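Local coordinates for geranylgeranyl pyrophosphate synthase (Corynebacterium glutamicum, PDB 3LK5) that probably catalyses the magnesium-dependent condensation of isopentenyl diphosphate with allylic diphosphates to make geranylgeranyl pyrophosphate, at the interface of chains A and B. Residues are numbered along the deposited sequence; one frame, centred on the assembly and turned at random. Chains: chain A/B, Geranylgeranyl pyrophosphate synthase.

Contact 1: the interface of chains A and B. Residues chain A 107, 110-111, 149; chain B 110, 149.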
ATOM      1  N   HIS A 107      -2.052   8.769  -4.365  1.00 28.49           N
ATOM      2  CA  HIS A 107      -1.199   8.211  -5.416  1.00 29.50           C
ATOM      3  C   HIS A 107      -1.590   8.638  -6.846  1.00 31.51           C
ATOM      4  O   HIS A 107      -0.696   8.936  -7.670  1.00 29.76           O
ATOM      5  CB  HIS A 107      -1.124   6.679  -5.277  1.00 28.02           C
ATOM      6  CG  HIS A 107      -0.292   6.237  -4.116  1.00 25.22           C
ATOM      7  ND1 HIS A 107      -0.031   4.907  -3.844  1.00 26.05           N
ATOM      8  CD2 HIS A 107       0.381   6.955  -3.177  1.00 26.94           C
ATOM      9  CE1 HIS A 107       0.761   4.832  -2.784  1.00 25.83           C
ATOM     10  NE2 HIS A 107       1.042   6.055  -2.373  1.00 25.50           N
ATOM     11  N   ILE A 110      -0.235  12.087  -7.687  1.00 44.35           N
ATOM     12  CA  ILE A 110       1.183  12.063  -8.081  1.00 45.10           C
ATOM     13  C   ILE A 110       1.333  11.582  -9.515  1.00 46.50           C
ATOM     14  O   ILE A 110       2.141  12.122 -10.288  1.00 45.87           O
ATOM     15  CB  ILE A 110       2.044  11.158  -7.136  1.00 44.60           C
ATOM     16  CG1 ILE A 110       1.995  11.672  -5.696  1.00 44.87           C
ATOM     17  CG2 ILE A 110       3.483  11.075  -7.621  1.00 45.44           C
ATOM     18  CD1 ILE A 110       2.217  13.213  -5.577  1.00 45.98           C
ATOM     19  N   ILE A 111       0.540  10.564  -9.845  1.00 48.06           N
ATOM     20  CA  ILE A 111       0.481   9.964 -11.174  1.00 49.97           C
ATOM     21  C   ILE A 111      -0.005  10.969 -12.245  1.00 52.73           C
ATOM     22  O   ILE A 111       0.563  11.045 -13.338  1.00 52.50           O
ATOM     23  CB  ILE A 111      -0.410   8.691 -11.143  1.00 49.47           C
ATOM     24  CG1 ILE A 111       0.329   7.538 -10.436  1.00 45.63           C
ATOM     25  CG2 ILE A 111      -0.867   8.307 -12.537  1.00 45.55           C
ATOM     26  CD1 ILE A 111      -0.562   6.400  -9.959  1.00 49.08           C
ATOM     27  N   ILE A 149       3.732   9.775  -1.396  1.00 28.01           N
ATOM     28  CA  ILE A 149       3.805   8.341  -1.647  1.00 28.26           C
ATOM     29  C   ILE A 149       3.658   7.602  -0.310  1.00 26.57           C
ATOM     30  O   ILE A 149       2.853   6.657  -0.206  1.00 26.72           O
ATOM     31  CB  ILE A 149       5.115   7.931  -2.377  1.00 29.66           C
ATOM     32  CG1 ILE A 149       5.086   8.438  -3.831  1.00 32.12           C
ATOM     33  CG2 ILE A 149       5.259   6.423  -2.410  1.00 31.57           C
ATOM     34  CD1 ILE A 149       6.396   8.275  -4.522  1.00 31.30           C
TER
ATOM     35  N   ILE B 110      11.604   5.654  -6.214  1.00 44.35           N
ATOM     36  CA  ILE B 110      10.942   6.857  -6.744  1.00 45.10           C
ATOM     37  C   ILE B 110      11.259   8.068  -5.881  1.00 46.50           C
ATOM     38  O   ILE B 110      11.505   9.171  -6.396  1.00 45.87           O
ATOM     39  CB  ILE B 110       9.389   6.681  -6.842  1.00 44.60           C
ATOM     40  CG1 ILE B 110       9.029   5.530  -7.782  1.00 44.87           C
ATOM     41  CG2 ILE B 110       8.722   7.969  -7.301  1.00 45.44           C
ATOM     42  CD1 ILE B 110       9.813   5.559  -9.132  1.00 45.98           C
ATOM     43  N   ILE B 149       4.663   3.324  -8.868  1.00 28.01           N
ATOM     44  CA  ILE B 149       3.836   3.582  -7.695  1.00 28.26           C
ATOM     45  C   ILE B 149       2.792   2.463  -7.577  1.00 26.57           C
ATOM     46  O   ILE B 149       2.620   1.885  -6.487  1.00 26.72           O
ATOM     47  CB  ILE B 149       3.160   4.981  -7.740  1.00 29.66           C
ATOM     48  CG1 ILE B 149       4.220   6.083  -7.546  1.00 32.12           C
ATOM     49  CG2 ILE B 149       2.136   5.116  -6.632  1.00 31.57           C
ATOM     50  CD1 ILE B 149       3.681   7.449  -7.798  1.00 31.30           C
TER
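The imidazole of A:His107 carries the methyl of B:Ile149 CG2 over one face, toward the ND1 and CG side, 3.9 Å from the ring centroid, as a CH-pi contact. At the ring edge, NE2 gives a hydrogen bond to the backbone carbonyl A:Ile149 O of its own chain, 2.9 Å away. The bond is nearly straight (176° at H). The oxygen lies in the ring plane and offers a lone pair in its carbonyl plane. This bond limits ring rotation and holds the face toward chain B. B:Ile149 uses both of its branches. CG2, anti to the backbone N, takes the ring. CG1 turns beside the N (chi1 -70°) and carries CD1 to A:Ile110, where CD1 meets CG2 at 3.6 Å. These two side chains cross at about a right angle. The twin pair, A:Ile149 CD1 and B:Ile110 CG2, is also 3.6 Å apart. A:Ile111 adds a looser contact, its CG1 4.3 Å from B:Ile149 CD1. The patch is an isoleucine cluster packed against an imidazole face. It joins helix 87-111 of each subunit to helix 144-164 of the other. A:Ile110 and A:Ile111 are the variable residues of the DDxxD motif, whose A:Asp108 and A:Asp112 are magnesium ligands, metal-free here.

Contact 2: the interface of chains A and B. Residues chain A 107, 111, 188, 191-192, 195; chain B 149-150, 153.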
ATOM      1  N   HIS A 107      -2.052   8.769  -4.365  1.00 28.49           N
ATOM      2  CA  HIS A 107      -1.199   8.211  -5.416  1.00 29.50           C
ATOM      3  C   HIS A 107      -1.590   8.638  -6.846  1.00 31.51           C
ATOM      4  O   HIS A 107      -0.696   8.936  -7.670  1.00 29.76           O
ATOM      5  CB  HIS A 107      -1.124   6.679  -5.277  1.00 28.02           C
ATOM      6  CG  HIS A 107      -0.292   6.237  -4.116  1.00 25.22           C
ATOM      7  ND1 HIS A 107      -0.031   4.907  -3.844  1.00 26.05           N
ATOM      8  CD2 HIS A 107       0.381   6.955  -3.177  1.00 26.94           C
ATOM      9  CE1 HIS A 107       0.761   4.832  -2.784  1.00 25.83           C
ATOM     10  NE2 HIS A 107       1.042   6.055  -2.373  1.00 25.50           N
ATOM     11  N   ILE A 111       0.540  10.564  -9.845  1.00 48.06           N
ATOM     12  CA  ILE A 111       0.481   9.964 -11.174  1.00 49.97           C
ATOM     13  C   ILE A 111      -0.005  10.969 -12.245  1.00 52.73           C
ATOM     14  O   ILE A 111       0.563  11.045 -13.338  1.00 52.50           O
ATOM     15  CB  ILE A 111      -0.410   8.691 -11.143  1.00 49.47           C
ATOM     16  CG1 ILE A 111       0.329   7.538 -10.436  1.00 45.63           C
ATOM     17  CG2 ILE A 111      -0.867   8.307 -12.537  1.00 45.55           C
ATOM     18  CD1 ILE A 111      -0.562   6.400  -9.959  1.00 49.08           C
ATOM     19  N   ILE A 188      -6.292  -1.633  -8.390  1.00 24.37           N
ATOM     20  CA  ILE A 188      -4.921  -1.373  -8.822  1.00 23.22           C
ATOM     21  C   ILE A 188      -4.727  -1.865 -10.274  1.00 24.29           C
ATOM     22  O   ILE A 188      -4.082  -1.169 -11.104  1.00 24.39           O
ATOM     23  CB  ILE A 188      -3.877  -1.972  -7.826  1.00 23.67           C
ATOM     24  CG1 ILE A 188      -4.149  -1.481  -6.394  1.00 26.19           C
ATOM     25  CG2 ILE A 188      -2.375  -1.656  -8.319  1.00 25.71           C
ATOM     26  CD1 ILE A 188      -3.285  -2.115  -5.324  1.00 23.59           C
ATOM     27  N   GLN A 191      -6.331   0.691 -12.522  1.00 25.58           N
ATOM     28  CA  GLN A 191      -5.431   1.845 -12.652  1.00 27.12           C
ATOM     29  C   GLN A 191      -4.210   1.622 -13.538  1.00 26.98           C
ATOM     30  O   GLN A 191      -3.787   2.534 -14.297  1.00 26.65           O
ATOM     31  CB  GLN A 191      -4.999   2.330 -11.293  1.00 28.94           C
ATOM     32  CG  GLN A 191      -6.191   2.632 -10.460  1.00 59.34           C
ATOM     33  CD  GLN A 191      -6.017   3.830  -9.590  1.00 34.74           C
ATOM     34  OE1 GLN A 191      -7.019   4.465  -9.194  1.00 60.51           O
ATOM     35  NE2 GLN A 191      -4.768   4.150  -9.230  1.00 59.95           N
ATOM     36  N   LEU A 192      -3.647   0.421 -13.453  1.00 26.69           N
ATOM     37  CA  LEU A 192      -2.528   0.081 -14.328  1.00 27.94           C
ATOM     38  C   LEU A 192      -2.964   0.133 -15.796  1.00 29.42           C
ATOM     39  O   LEU A 192      -2.223   0.633 -16.651  1.00 30.64           O
ATOM     40  CB  LEU A 192      -1.942  -1.306 -13.999  1.00 26.62           C
ATOM     41  CG  LEU A 192      -1.026  -1.294 -12.772  1.00 29.85           C
ATOM     42  CD1 LEU A 192      -0.813  -2.726 -12.212  1.00 27.13           C
ATOM     43  CD2 LEU A 192       0.295  -0.613 -13.137  1.00 26.94           C
ATOM     44  N   ILE A 195      -3.394   3.916 -16.845  1.00 34.18           N
ATOM     45  CA  ILE A 195      -2.068   4.512 -17.047  1.00 34.59           C
ATOM     46  C   ILE A 195      -1.517   4.182 -18.425  1.00 33.27           C
ATOM     47  O   ILE A 195      -0.919   5.045 -19.099  1.00 32.57           O
ATOM     48  CB  ILE A 195      -1.037   4.014 -15.960  1.00 35.77           C
ATOM     49  CG1 ILE A 195      -1.368   4.598 -14.604  1.00 54.78           C
ATOM     50  CG2 ILE A 195       0.411   4.380 -16.325  1.00 54.96           C
ATOM     51  CD1 ILE A 195      -1.742   6.017 -14.657  1.00 37.13           C
TER
ATOM     52  N   ILE B 149       4.663   3.324  -8.868  1.00 28.01           N
ATOM     53  CA  ILE B 149       3.836   3.582  -7.695  1.00 28.26           C
ATOM     54  C   ILE B 149       2.792   2.463  -7.577  1.00 26.57           C
ATOM     55  O   ILE B 149       2.620   1.885  -6.487  1.00 26.72           O
ATOM     56  CB  ILE B 149       3.160   4.981  -7.740  1.00 29.66           C
ATOM     57  CG1 ILE B 149       4.220   6.083  -7.546  1.00 32.12           C
ATOM     58  CG2 ILE B 149       2.136   5.116  -6.632  1.00 31.57           C
ATOM     59  CD1 ILE B 149       3.681   7.449  -7.798  1.00 31.30           C
ATOM     60  N   LEU B 150       2.140   2.135  -8.695  1.00 25.39           N
ATOM     61  CA  LEU B 150       1.019   1.177  -8.656  1.00 25.57           C
ATOM     62  C   LEU B 150       1.548  -0.253  -8.459  1.00 26.11           C
ATOM     63  O   LEU B 150       0.904  -1.068  -7.776  1.00 24.37           O
ATOM     64  CB  LEU B 150       0.143   1.274  -9.914  1.00 25.03           C
ATOM     65  CG  LEU B 150      -0.551   2.611 -10.103  1.00 24.13           C
ATOM     66  CD1 LEU B 150      -1.178   2.662 -11.475  1.00 25.67           C
ATOM     67  CD2 LEU B 150      -1.639   2.754  -9.008  1.00 25.37           C
ATOM     68  N   ASP B 153       2.109  -0.608  -4.934  1.00 23.40           N
ATOM     69  CA  ASP B 153       0.835  -0.756  -4.218  1.00 23.35           C
ATOM     70  C   ASP B 153       0.300  -2.183  -4.363  1.00 22.76           C
ATOM     71  O   ASP B 153      -0.231  -2.747  -3.411  1.00 21.94           O
ATOM     72  CB  ASP B 153      -0.213   0.227  -4.737  1.00 23.52           C
ATOM     73  CG  ASP B 153       0.110   1.690  -4.422  1.00 26.88           C
ATOM     74  OD1 ASP B 153       0.988   1.966  -3.579  1.00 24.29           O
ATOM     75  OD2 ASP B 153      -0.587   2.590  -4.997  1.00 25.27           O
TER
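B:Leu150 and B:Asp153 are one turn apart on the regular backbone of helix 144-164, and there they meet A:His107 of helix 87-111 and A:Ile188 of helix 170-199. The ND1 of A:His107 gives a hydrogen bond to the syn lone pair of the carboxylate oxygen B:Asp153 OD2, at 2.6 Å and 162° at H. B:Asp153 OD1 is also near, 3.1 Å from A:His107 ND1, but lies well off the N-H line and adds at most a weak attraction. Ring and carboxylate are nearly coplanar, 10° apart, and meet edge on. Both ring nitrogens face acceptors, which may favour a protonated ring. B:Leu150 has 103 Å² hidden here. Its CG turns beside the backbone N (chi1 -63°) and carries the fork toward chain A. CD1 packs on helix 170-199, 3.7 Å from A:Ile195 CG1. CD2 packs against the amide nitrogen A:Gln191 NE2, 3.4 Å away, and reaches A:Ile111 of helix 87-111. A:Leu192 runs antiparallel alongside, its CD2 3.7 Å from B:Leu150 CB. A:Ile188 lies against the backbone: CG2 is 3.4 Å from B:Leu150 O, and CD1 packs by B:Asp153. The partner helix thus wedges between helices 87-111 and 170-199; the latter carries A:Asp194, a magnesium ligand, metal-free here.

Contact 3: the interface of chains A and B. Residues chain A 153, 156-157, 160; chain B 153, 156-157, 160.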
ATOM      1  N   ASP A 153       0.810   5.161   1.367  1.00 23.40           N
ATOM      2  CA  ASP A 153       1.117   3.803   1.830  1.00 23.35           C
ATOM      3  C   ASP A 153       0.604   3.594   3.258  1.00 22.76           C
ATOM      4  O   ASP A 153       0.091   2.527   3.583  1.00 21.94           O
ATOM      5  CB  ASP A 153       2.620   3.529   1.794  1.00 23.52           C
ATOM      6  CG  ASP A 153       3.198   3.472   0.377  1.00 26.88           C
ATOM      7  OD1 ASP A 153       2.433   3.372  -0.603  1.00 24.29           O
ATOM      8  OD2 ASP A 153       4.467   3.465   0.253  1.00 25.27           O
ATOM      9  N   LEU A 156      -3.004   2.886   3.121  1.00 22.67           N
ATOM     10  CA  LEU A 156      -3.314   1.525   2.675  1.00 23.17           C
ATOM     11  C   LEU A 156      -3.110   0.480   3.766  1.00 21.23           C
ATOM     12  O   LEU A 156      -3.955  -0.430   3.923  1.00 20.15           O
ATOM     13  CB  LEU A 156      -2.541   1.191   1.368  1.00 26.08           C
ATOM     14  CG  LEU A 156      -2.804  -0.171   0.721  1.00 28.76           C
ATOM     15  CD1 LEU A 156      -4.316  -0.363   0.370  1.00 28.49           C
ATOM     16  CD2 LEU A 156      -1.956  -0.235  -0.582  1.00 29.29           C
ATOM     17  N   VAL A 157      -2.025   0.593   4.536  1.00 21.39           N
ATOM     18  CA  VAL A 157      -1.824  -0.316   5.668  1.00 21.25           C
ATOM     19  C   VAL A 157      -2.889  -0.104   6.756  1.00 19.95           C
ATOM     20  O   VAL A 157      -3.365  -1.066   7.353  1.00 19.06           O
ATOM     21  CB  VAL A 157      -0.339  -0.361   6.261  1.00 24.43           C
ATOM     22  CG1 VAL A 157       0.668  -0.734   5.158  1.00 24.42           C
ATOM     23  CG2 VAL A 157       0.044   0.857   6.943  1.00 26.57           C
ATOM     24  N   GLU A 160      -6.186  -1.871   5.948  1.00 19.55           N
ATOM     25  CA  GLU A 160      -6.130  -3.284   6.311  1.00 19.84           C
ATOM     26  C   GLU A 160      -6.286  -3.421   7.816  1.00 20.57           C
ATOM     27  O   GLU A 160      -6.996  -4.298   8.262  1.00 20.68           O
ATOM     28  CB  GLU A 160      -4.782  -3.949   5.889  1.00 21.46           C
ATOM     29  CG  GLU A 160      -4.394  -3.570   4.464  1.00 28.66           C
ATOM     30  CD  GLU A 160      -5.038  -4.423   3.336  1.00 27.89           C
ATOM     31  OE1 GLU A 160      -5.882  -5.347   3.716  1.00 27.25           O
ATOM     32  OE2 GLU A 160      -4.637  -4.170   2.089  1.00 26.40           O
TER
ATOM     33  N   ASP B 153       2.109  -0.608  -4.934  1.00 23.40           N
ATOM     34  CA  ASP B 153       0.835  -0.756  -4.218  1.00 23.35           C
ATOM     35  C   ASP B 153       0.300  -2.183  -4.363  1.00 22.76           C
ATOM     36  O   ASP B 153      -0.231  -2.747  -3.411  1.00 21.94           O
ATOM     37  CB  ASP B 153      -0.213   0.227  -4.737  1.00 23.52           C
ATOM     38  CG  ASP B 153       0.110   1.690  -4.422  1.00 26.88           C
ATOM     39  OD1 ASP B 153       0.988   1.966  -3.579  1.00 24.29           O
ATOM     40  OD2 ASP B 153      -0.587   2.590  -4.997  1.00 25.27           O
ATOM     41  N   LEU B 156       2.064  -4.352  -1.972  1.00 22.67           N
ATOM     42  CA  LEU B 156       1.608  -4.187  -0.590  1.00 23.17           C
ATOM     43  C   LEU B 156       0.284  -4.889  -0.310  1.00 21.23           C
ATOM     44  O   LEU B 156       0.132  -5.535   0.750  1.00 20.15           O
ATOM     45  CB  LEU B 156       1.585  -2.681  -0.200  1.00 26.08           C
ATOM     46  CG  LEU B 156       1.201  -2.331   1.240  1.00 28.76           C
ATOM     47  CD1 LEU B 156       2.152  -3.014   2.276  1.00 28.49           C
ATOM     48  CD2 LEU B 156       1.302  -0.784   1.381  1.00 29.29           C
ATOM     49  N   VAL B 157      -0.671  -4.800  -1.240  1.00 21.39           N
ATOM     50  CA  VAL B 157      -1.928  -5.538  -1.081  1.00 21.25           C
ATOM     51  C   VAL B 157      -1.700  -7.057  -1.145  1.00 19.95           C
ATOM     52  O   VAL B 157      -2.322  -7.808  -0.399  1.00 19.06           O
ATOM     53  CB  VAL B 157      -3.133  -5.057  -2.016  1.00 24.43           C
ATOM     54  CG1 VAL B 157      -3.420  -3.560  -1.793  1.00 24.42           C
ATOM     55  CG2 VAL B 157      -2.927  -5.356  -3.417  1.00 26.57           C
ATOM     56  N   GLU B 160      -0.459  -8.497   2.175  1.00 19.55           N
ATOM     57  CA  GLU B 160      -1.566  -8.725   3.099  1.00 19.84           C
ATOM     58  C   GLU B 160      -2.306  -9.987   2.690  1.00 20.57           C
ATOM     59  O   GLU B 160      -2.661 -10.772   3.545  1.00 20.68           O
ATOM     60  CB  GLU B 160      -2.579  -7.538   3.111  1.00 21.46           C
ATOM     61  CG  GLU B 160      -1.863  -6.194   3.186  1.00 28.66           C
ATOM     62  CD  GLU B 160      -1.460  -5.718   4.610  1.00 27.89           C
ATOM     63  OE1 GLU B 160      -1.732  -6.535   5.594  1.00 27.25           O
ATOM     64  OE2 GLU B 160      -0.920  -4.502   4.705  1.00 26.40           O
TER
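A:Leu156 and B:Leu156 reach toward each other tip to tip, with 46 Å² of each hidden by the partner. Their CD2 methyls meet at 3.8 Å. CG stands anti to the backbone N (chi1 -177°), which extends each side chain toward its twin. Each leucine also crosses the valine of the other chain at about a right angle. A:Leu156 CD2 is 3.8 Å from B:Val157 CG1, and A:Val157 CG1 is equally far, 3.8 Å, from B:Leu156 CD2. The CD1 methyls stand a little farther from the same valine methyls. The four residues make a small symmetric apolar core. A:Glu160 and B:Glu160 are next in burial, at 30 Å² each. Each chain bends at its second torsion (chi2 -84°), which folds the carboxylate over the methylenes of the partner. A:Glu160 CG and B:Glu160 CD are 3.6 Å apart. The two carboxylates are stacked, their planes 21° apart. OE2 of A:Glu160 and OE2 of B:Glu160 lie 4.6 Å apart, and such like charges might favour protonation of one group. At the other end of the core, A:Asp153 OD1 and B:Asp153 OD1 come to 3.6 Å, with the carboxylates turned nearly perpendicular. A histidine of the partner chain bonds each aspartate, which may offset their charges. Here helix 144-164 meets its own copy on the two-fold axis, the two running the same way at a shallow angle.

Contacts 1 and 2 are neighbours, with C-alpha centres about 7 Å apart, and share A:His107, A:Ile111 and B:Ile149. Contact 3 lies about 14 Å from contact 1 and 13 Å from contact 2, and shares B:Asp153 with contact 2. Helix 144-164 runs through all of them: it pairs with itself at contact 3, packs on helix 87-111 at contacts 1 and 2, and also on helix 170-199 at contact 2. The two-fold axis gives contact 2 a twin; contact 3 is its own. Family members are commonly dimers, so this assembly is plausibly biological. It may steady helices that carry or adjoin the metal-binding aspartates.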